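Mannitol dehydrogenase (Pseudomonas fluorescens, PDB 1LJ8) probably catalyses the NAD-dependent interconversion of mannitol and fructose, as a long-chain dehydrogenase of the mannitol dehydrogenase family. Local coordinates at residues E292-G297 with I349-Y354; P18-A23 with L49-E54. All coordinates share one frame; numbering follows the deposited sequence.

Both contacts set a selenomethionine over the face of a tyrosine ring, yet they hold different parts of the chain. Interaction 1 joins two helices of the C-terminal domain, 289-313 and 351-362, about 17 Å from the centre of the chain and beside the bound NAD; its chemistry is apolar and aromatic. Interaction 2 lies farther out, about 27 Å from that centre and away from the annotated sites, where the loop before strand 27-32 meets the C-terminal part of helix 42-50; there a backbone-to-amide hydrogen bond is added to the aromatic contact. Both are partly buried. The nearest atoms of interaction 1 and interaction 2 are about 21 Å apart, so the two do not touch.

Interaction 1 (E292-G297 with I349-Y354); sequences EEMKIG and IDLTDY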
ATOM      1  N   GLU A 292     -11.576   5.032  -5.720  1.00 15.02           N
ATOM      2  CA  GLU A 292     -10.322   4.988  -4.940  1.00 15.38           C
ATOM      3  C   GLU A 292     -10.434   5.982  -3.769  1.00 12.83           C
ATOM      4  O   GLU A 292      -9.957   5.706  -2.666  1.00 13.86           O
ATOM      5  CB  GLU A 292      -9.102   5.314  -5.827  1.00 15.45           C
ATOM      6  CG  GLU A 292      -7.725   5.203  -5.075  1.00 18.94           C
ATOM      7  CD  GLU A 292      -7.398   3.803  -4.464  1.00 21.89           C
ATOM      8  OE1 GLU A 292      -6.250   3.622  -3.959  1.00 23.26           O
ATOM      9  OE2 GLU A 292      -8.242   2.875  -4.478  1.00 20.91           O
ATOM     10  N   GLU A 293     -11.064   7.141  -3.985  1.00 14.55           N
ATOM     11  CA  GLU A 293     -11.223   8.113  -2.875  1.00 13.15           C
ATOM     12  C   GLU A 293     -12.026   7.465  -1.750  1.00 14.02           C
ATOM     13  O   GLU A 293     -11.710   7.632  -0.553  1.00 13.85           O
ATOM     14  CB  GLU A 293     -11.960   9.387  -3.357  1.00 14.87           C
ATOM     15  CG  GLU A 293     -11.070  10.299  -4.179  1.00 13.62           C
ATOM     16  CD  GLU A 293     -11.845  11.335  -4.996  1.00 17.78           C
ATOM     17  OE1 GLU A 293     -13.071  11.478  -4.768  1.00 17.20           O
ATOM     18  OE2 GLU A 293     -11.206  11.992  -5.864  1.00 19.01           O
HETATM   19  N   MSE A 294     -13.080   6.764  -2.149  1.00 13.34           N
HETATM   20  CA  MSE A 294     -13.956   6.049  -1.228  1.00 12.97           C
HETATM   21  C   MSE A 294     -13.228   4.984  -0.401  1.00 12.73           C
HETATM   22  O   MSE A 294     -13.367   4.890   0.839  1.00 13.00           O
HETATM   23  CB  MSE A 294     -15.070   5.332  -2.005  1.00 17.64           C
HETATM   24  CG  MSE A 294     -15.939   4.468  -1.131  1.00 19.61           C
HETATM   25 SE   MSE A 294     -17.001   3.190  -2.250  1.00 28.40          SE
HETATM   26  CE  MSE A 294     -15.611   1.906  -2.679  1.00 27.96           C
ATOM     27  N   LYS A 295     -12.455   4.156  -1.083  1.00 10.81           N
ATOM     28  CA  LYS A 295     -11.749   3.098  -0.369  1.00 13.01           C
ATOM     29  C   LYS A 295     -10.679   3.663   0.550  1.00 11.28           C
ATOM     30  O   LYS A 295     -10.512   3.221   1.699  1.00 12.50           O
ATOM     31  CB  LYS A 295     -11.116   2.155  -1.387  1.00 14.53           C
ATOM     32  CG  LYS A 295     -10.342   1.032  -0.689  1.00 17.05           C
ATOM     33  CD  LYS A 295      -8.935   1.028  -1.100  1.00 19.12           C
ATOM     34  CE  LYS A 295      -8.181  -0.154  -0.465  1.00 18.32           C
ATOM     35  NZ  LYS A 295      -6.793   0.304  -0.083  1.00 14.20           N
ATOM     36  N   ILE A 296      -9.925   4.637   0.053  1.00 11.46           N
ATOM     37  CA  ILE A 296      -8.871   5.232   0.883  1.00 12.08           C
ATOM     38  C   ILE A 296      -9.497   5.931   2.117  1.00 13.01           C
ATOM     39  O   ILE A 296      -9.021   5.784   3.258  1.00 12.55           O
ATOM     40  CB  ILE A 296      -8.051   6.278   0.088  1.00 12.94           C
ATOM     41  CG1 ILE A 296      -7.247   5.590  -1.052  1.00 14.40           C
ATOM     42  CG2 ILE A 296      -7.102   7.017   1.054  1.00 14.52           C
ATOM     43  CD1 ILE A 296      -6.137   4.704  -0.540  1.00 17.23           C
ATOM     44  N   GLY A 297     -10.578   6.680   1.900  1.00 11.96           N
ATOM     45  CA  GLY A 297     -11.188   7.410   3.016  1.00 11.95           C
ATOM     46  C   GLY A 297     -11.809   6.542   4.090  1.00 11.55           C
ATOM     47  O   GLY A 297     -11.676   6.786   5.301  1.00 12.48           O
ATOM     48  N   ILE A 349     -22.494   1.668  -6.308  1.00 30.51           N
ATOM     49  CA  ILE A 349     -22.116   1.261  -4.981  1.00 28.59           C
ATOM     50  C   ILE A 349     -23.062   1.867  -3.984  1.00 25.61           C
ATOM     51  O   ILE A 349     -23.373   3.059  -4.047  1.00 26.06           O
ATOM     52  CB  ILE A 349     -20.694   1.773  -4.585  1.00 29.55           C
ATOM     53  CG1 ILE A 349     -19.652   1.129  -5.461  1.00 30.22           C
ATOM     54  CG2 ILE A 349     -20.431   1.474  -3.090  1.00 29.80           C
ATOM     55  CD1 ILE A 349     -19.500  -0.358  -5.217  1.00 32.00           C
ATOM     56  N   ASP A 350     -23.527   1.049  -3.059  1.00 24.24           N
ATOM     57  CA  ASP A 350     -24.364   1.574  -1.996  1.00 22.84           C
ATOM     58  C   ASP A 350     -23.371   1.784  -0.831  1.00 21.39           C
ATOM     59  O   ASP A 350     -22.825   0.818  -0.314  1.00 20.34           O
ATOM     60  CB  ASP A 350     -25.442   0.568  -1.561  1.00 22.64           C
ATOM     61  CG  ASP A 350     -26.265   1.119  -0.417  1.00 25.10           C
ATOM     62  OD1 ASP A 350     -26.012   0.784   0.769  1.00 23.44           O
ATOM     63  OD2 ASP A 350     -27.135   1.965  -0.710  1.00 28.85           O
ATOM     64  N   LEU A 351     -23.139   3.026  -0.414  1.00 20.37           N
ATOM     65  CA  LEU A 351     -22.159   3.246   0.681  1.00 20.08           C
ATOM     66  C   LEU A 351     -22.456   2.567   2.017  1.00 18.51           C
ATOM     67  O   LEU A 351     -21.555   2.109   2.722  1.00 16.11           O
ATOM     68  CB  LEU A 351     -21.957   4.734   0.912  1.00 19.43           C
ATOM     69  CG  LEU A 351     -21.191   5.459  -0.210  1.00 21.27           C
ATOM     70  CD1 LEU A 351     -21.225   6.966   0.055  1.00 21.20           C
ATOM     71  CD2 LEU A 351     -19.713   4.934  -0.268  1.00 21.48           C
ATOM     72  N   THR A 352     -23.731   2.523   2.405  1.00 18.43           N
ATOM     73  CA  THR A 352     -24.065   1.874   3.649  1.00 17.26           C
ATOM     74  C   THR A 352     -23.653   0.419   3.619  1.00 17.63           C
ATOM     75  O   THR A 352     -23.043  -0.068   4.570  1.00 17.94           O
ATOM     76  CB  THR A 352     -25.574   1.989   3.959  1.00 19.32           C
ATOM     77  OG1 THR A 352     -25.882   3.365   4.186  1.00 21.93           O
ATOM     78  CG2 THR A 352     -25.939   1.167   5.191  1.00 20.42           C
ATOM     79  N   ASP A 353     -23.968  -0.290   2.535  1.00 17.24           N
ATOM     80  CA  ASP A 353     -23.589  -1.693   2.443  1.00 17.20           C
ATOM     81  C   ASP A 353     -22.068  -1.805   2.357  1.00 16.48           C
ATOM     82  O   ASP A 353     -21.481  -2.710   2.927  1.00 17.68           O
ATOM     83  CB  ASP A 353     -24.198  -2.352   1.175  1.00 20.79           C
ATOM     84  CG  ASP A 353     -25.746  -2.469   1.231  1.00 23.35           C
ATOM     85  OD1 ASP A 353     -26.304  -2.477   2.332  1.00 24.39           O
ATOM     86  OD2 ASP A 353     -26.378  -2.540   0.158  1.00 25.66           O
ATOM     87  N   TYR A 354     -21.433  -0.910   1.614  1.00 16.56           N
ATOM     88  CA  TYR A 354     -19.955  -0.966   1.508  1.00 16.38           C
ATOM     89  C   TYR A 354     -19.296  -0.832   2.893  1.00 16.96           C
ATOM     90  O   TYR A 354     -18.395  -1.604   3.241  1.00 16.78           O
ATOM     91  CB  TYR A 354     -19.467   0.141   0.579  1.00 17.23           C
ATOM     92  CG  TYR A 354     -17.946   0.184   0.450  1.00 17.95           C
ATOM     93  CD1 TYR A 354     -17.263  -0.754  -0.327  1.00 19.33           C
ATOM     94  CD2 TYR A 354     -17.214   1.156   1.116  1.00 18.05           C
ATOM     95  CE1 TYR A 354     -15.854  -0.716  -0.438  1.00 19.95           C
ATOM     96  CE2 TYR A 354     -15.799   1.205   1.028  1.00 17.14           C
ATOM     97  CZ  TYR A 354     -15.144   0.277   0.254  1.00 19.50           C
ATOM     98  OH  TYR A 354     -13.766   0.363   0.167  1.00 20.94           O
TER
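Met294, present as selenomethionine, projects from helix 289-313 toward the start of helix 351-362 and carries most of this contact. From CB the chain runs out with CG anti to the backbone N (chi1 175°); Met294 CG lies 3.9 Å from both Leu351 CD2 and Tyr354 CE2. Met294 SE then sits among three side chains, touching Ile349 CG2 and lying 3.8 Å from Leu351 CD2. The third is Tyr354, over whose ring face Met294 SE stands 4.0 Å from the centroid. At chi3 the chain bends (76°), laying Met294 CE over the same ring face, 3.4 Å from Tyr354 CZ and displaced toward the rim. A long, flexible, polarisable side chain suits this place, since it can fill the angle between aliphatic branches and still cover an aromatic face. Tyr354 comes tip to tip from the other helix, Tyr354 OH ending 3.4 Å from Lys295 CA. The ammonium group of Lys295 leads away, hydrogen-bonded to Asn300 and to Asn191, an NAD-binding residue. The result is a Met-aromatic contact with a CH-pi component, joining two helices of the C-terminal domain beside the NAD site.

Interaction 2 (P18-A23 with L49-E54); sequences PAYTLA and LMNTGE
Tyr20 is clasped between two aliphatic groups: Met50 CB lies over one ring face, 3.4 Å from Tyr20 CE2, while Pro18 CB from its own loop covers the opposite face. Met50, a selenomethionine in the last turn of helix 42-50, is extended beyond CG, so that Met50 SE passes over the same face as its CB, 4.0 Å from the centroid of the Tyr20 ring. A flat ring suits this slot because both faces can be packed while its hydroxyl reaches Asp47, about one helical turn before Met50. To reach it, Tyr20 accepts the crowded first torsion, with CG between the backbone N and the carbonyl carbon (chi1 48°).

At the ring edge Asn51 OD1 comes within 3.2 Å of Tyr20 CD2 and takes a short, nearly straight hydrogen bond from Ala19 N (2.6 Å, 172° at the hydrogen). The donor stands above the amide carbonyl plane. An asparagine fits here, its side-chain carbonyl serving a loop backbone N-H.

The solvent side is looser. Exposed Ala19 has its N-H in the tight bond, but its small methyl, Ala19 CB, lies at the rim, 3.5 Å from Asn51 OD1. Gly53, with positive phi (90°), closes the helix in a Schellman motif. Together, this is a Met-aromatic contact fastening the loop before strand 27-32 to a helix C-terminus of the Rossmann domain.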
ATOM      1  N   PRO A  18      -0.467 -24.039 -11.216  1.00 16.01           N
ATOM      2  CA  PRO A  18      -0.585 -23.290 -12.470  1.00 17.66           C
ATOM      3  C   PRO A  18      -0.997 -24.323 -13.519  1.00 21.53           C
ATOM      4  O   PRO A  18      -0.512 -25.479 -13.492  1.00 21.99           O
ATOM      5  CB  PRO A  18       0.841 -22.840 -12.726  1.00 17.87           C
ATOM      6  CG  PRO A  18       1.368 -22.586 -11.351  1.00 15.87           C
ATOM      7  CD  PRO A  18       0.820 -23.759 -10.549  1.00 16.35           C
ATOM      8  N   ALA A  19      -1.871 -23.930 -14.433  1.00 23.55           N
ATOM      9  CA  ALA A  19      -2.356 -24.840 -15.477  1.00 25.89           C
ATOM     10  C   ALA A  19      -1.611 -24.592 -16.775  1.00 28.15           C
ATOM     11  O   ALA A  19      -1.879 -25.239 -17.783  1.00 32.25           O
ATOM     12  CB  ALA A  19      -3.867 -24.667 -15.693  1.00 26.64           C
ATOM     13  N   TYR A  20      -0.627 -23.708 -16.755  1.00 27.34           N
ATOM     14  CA  TYR A  20       0.145 -23.424 -17.961  1.00 27.26           C
ATOM     15  C   TYR A  20       1.561 -23.922 -17.755  1.00 27.52           C
ATOM     16  O   TYR A  20       1.981 -24.173 -16.616  1.00 27.89           O
ATOM     17  CB  TYR A  20       0.155 -21.913 -18.231  1.00 24.63           C
ATOM     18  CG  TYR A  20       0.510 -21.086 -16.993  1.00 21.12           C
ATOM     19  CD1 TYR A  20       1.818 -20.616 -16.777  1.00 19.36           C
ATOM     20  CD2 TYR A  20      -0.463 -20.789 -16.057  1.00 18.26           C
ATOM     21  CE1 TYR A  20       2.140 -19.854 -15.625  1.00 20.59           C
ATOM     22  CE2 TYR A  20      -0.174 -20.017 -14.898  1.00 18.58           C
ATOM     23  CZ  TYR A  20       1.150 -19.558 -14.704  1.00 18.33           C
ATOM     24  OH  TYR A  20       1.445 -18.804 -13.577  1.00 18.03           O
ATOM     25  N   THR A  21       2.291 -24.113 -18.846  1.00 27.26           N
ATOM     26  CA  THR A  21       3.672 -24.558 -18.741  1.00 28.73           C
ATOM     27  C   THR A  21       4.516 -23.349 -18.340  1.00 28.12           C
ATOM     28  O   THR A  21       4.611 -22.354 -19.088  1.00 27.99           O
ATOM     29  CB  THR A  21       4.192 -25.127 -20.093  1.00 30.41           C
ATOM     30  OG1 THR A  21       3.467 -26.324 -20.412  1.00 32.03           O
ATOM     31  CG2 THR A  21       5.663 -25.444 -20.010  1.00 31.29           C
ATOM     32  N   LEU A  22       5.156 -23.438 -17.186  1.00 27.14           N
ATOM     33  CA  LEU A  22       5.963 -22.311 -16.703  1.00 27.85           C
ATOM     34  C   LEU A  22       7.048 -21.880 -17.674  1.00 27.49           C
ATOM     35  O   LEU A  22       7.327 -20.688 -17.855  1.00 26.27           O
ATOM     36  CB  LEU A  22       6.585 -22.662 -15.336  1.00 27.24           C
ATOM     37  CG  LEU A  22       5.503 -22.980 -14.279  1.00 28.83           C
ATOM     38  CD1 LEU A  22       6.099 -23.690 -13.062  1.00 26.20           C
ATOM     39  CD2 LEU A  22       4.813 -21.682 -13.891  1.00 29.00           C
ATOM     40  N   ALA A  23       7.680 -22.858 -18.303  1.00 27.53           N
ATOM     41  CA  ALA A  23       8.754 -22.547 -19.228  1.00 28.29           C
ATOM     42  C   ALA A  23       8.336 -21.817 -20.503  1.00 27.96           C
ATOM     43  O   ALA A  23       9.196 -21.275 -21.207  1.00 29.10           O
ATOM     44  CB  ALA A  23       9.537 -23.847 -19.566  1.00 27.41           C
ATOM     45  N   LEU A  49      -5.264 -15.333 -15.284  1.00 14.41           N
ATOM     46  CA  LEU A  49      -5.447 -15.184 -16.746  1.00 14.70           C
ATOM     47  C   LEU A  49      -4.672 -16.287 -17.469  1.00 15.50           C
ATOM     48  O   LEU A  49      -5.181 -16.919 -18.409  1.00 15.61           O
ATOM     49  CB  LEU A  49      -4.905 -13.825 -17.242  1.00 13.03           C
ATOM     50  CG  LEU A  49      -5.043 -13.547 -18.763  1.00 14.03           C
ATOM     51  CD1 LEU A  49      -6.523 -13.506 -19.171  1.00 16.09           C
ATOM     52  CD2 LEU A  49      -4.430 -12.212 -19.054  1.00 14.94           C
HETATM   53  N   MSE A  50      -3.431 -16.501 -17.044  1.00 13.84           N
HETATM   54  CA  MSE A  50      -2.573 -17.536 -17.652  1.00 15.21           C
HETATM   55  C   MSE A  50      -3.212 -18.900 -17.513  1.00 16.23           C
HETATM   56  O   MSE A  50      -3.102 -19.723 -18.425  1.00 17.15           O
HETATM   57  CB  MSE A  50      -1.173 -17.519 -16.983  1.00 14.39           C
HETATM   58  CG  MSE A  50      -0.422 -16.286 -17.406  1.00 15.72           C
HETATM   59 SE   MSE A  50       1.312 -16.370 -16.504  1.00 26.40          SE
HETATM   60  CE  MSE A  50       2.036 -14.780 -17.045  1.00 16.70           C
ATOM     61  N   ASN A  51      -3.914 -19.126 -16.412  1.00 15.79           N
ATOM     62  CA  ASN A  51      -4.580 -20.425 -16.232  1.00 20.27           C
ATOM     63  C   ASN A  51      -5.723 -20.641 -17.219  1.00 20.24           C
ATOM     64  O   ASN A  51      -6.185 -21.784 -17.367  1.00 21.69           O
ATOM     65  CB  ASN A  51      -5.089 -20.612 -14.818  1.00 17.44           C
ATOM     66  CG  ASN A  51      -3.975 -21.008 -13.865  1.00 18.78           C
ATOM     67  OD1 ASN A  51      -2.954 -21.545 -14.280  1.00 19.82           O
ATOM     68  ND2 ASN A  51      -4.179 -20.763 -12.598  1.00 19.74           N
ATOM     69  N   THR A  52      -6.170 -19.573 -17.888  1.00 20.99           N
ATOM     70  CA  THR A  52      -7.233 -19.728 -18.900  1.00 21.55           C
ATOM     71  C   THR A  52      -6.584 -19.982 -20.257  1.00 22.25           C
ATOM     72  O   THR A  52      -7.300 -20.170 -21.255  1.00 23.23           O
ATOM     73  CB  THR A  52      -8.149 -18.470 -19.096  1.00 20.11           C
ATOM     74  OG1 THR A  52      -7.373 -17.380 -19.622  1.00 20.68           O
ATOM     75  CG2 THR A  52      -8.823 -18.061 -17.777  1.00 22.06           C
ATOM     76  N   GLY A  53      -5.256 -19.957 -20.290  1.00 21.89           N
ATOM     77  CA  GLY A  53      -4.495 -20.186 -21.502  1.00 22.91           C
ATOM     78  C   GLY A  53      -4.186 -18.945 -22.333  1.00 25.46           C
ATOM     79  O   GLY A  53      -3.812 -19.057 -23.506  1.00 26.31           O
ATOM     80  N   GLU A  54      -4.335 -17.760 -21.737  1.00 22.42           N
ATOM     81  CA  GLU A  54      -4.080 -16.509 -22.448  1.00 23.32           C
ATOM     82  C   GLU A  54      -3.077 -15.700 -21.647  1.00 21.46           C
ATOM     83  O   GLU A  54      -2.877 -15.955 -20.454  1.00 19.53           O
ATOM     84  CB  GLU A  54      -5.368 -15.675 -22.544  1.00 25.20           C
ATOM     85  CG  GLU A  54      -6.415 -16.268 -23.454  1.00 30.82           C
ATOM     86  CD  GLU A  54      -7.659 -15.411 -23.493  1.00 33.84           C
ATOM     87  OE1 GLU A  54      -7.540 -14.168 -23.568  1.00 35.41           O
ATOM     88  OE2 GLU A  54      -8.756 -15.986 -23.439  1.00 37.87           O
TER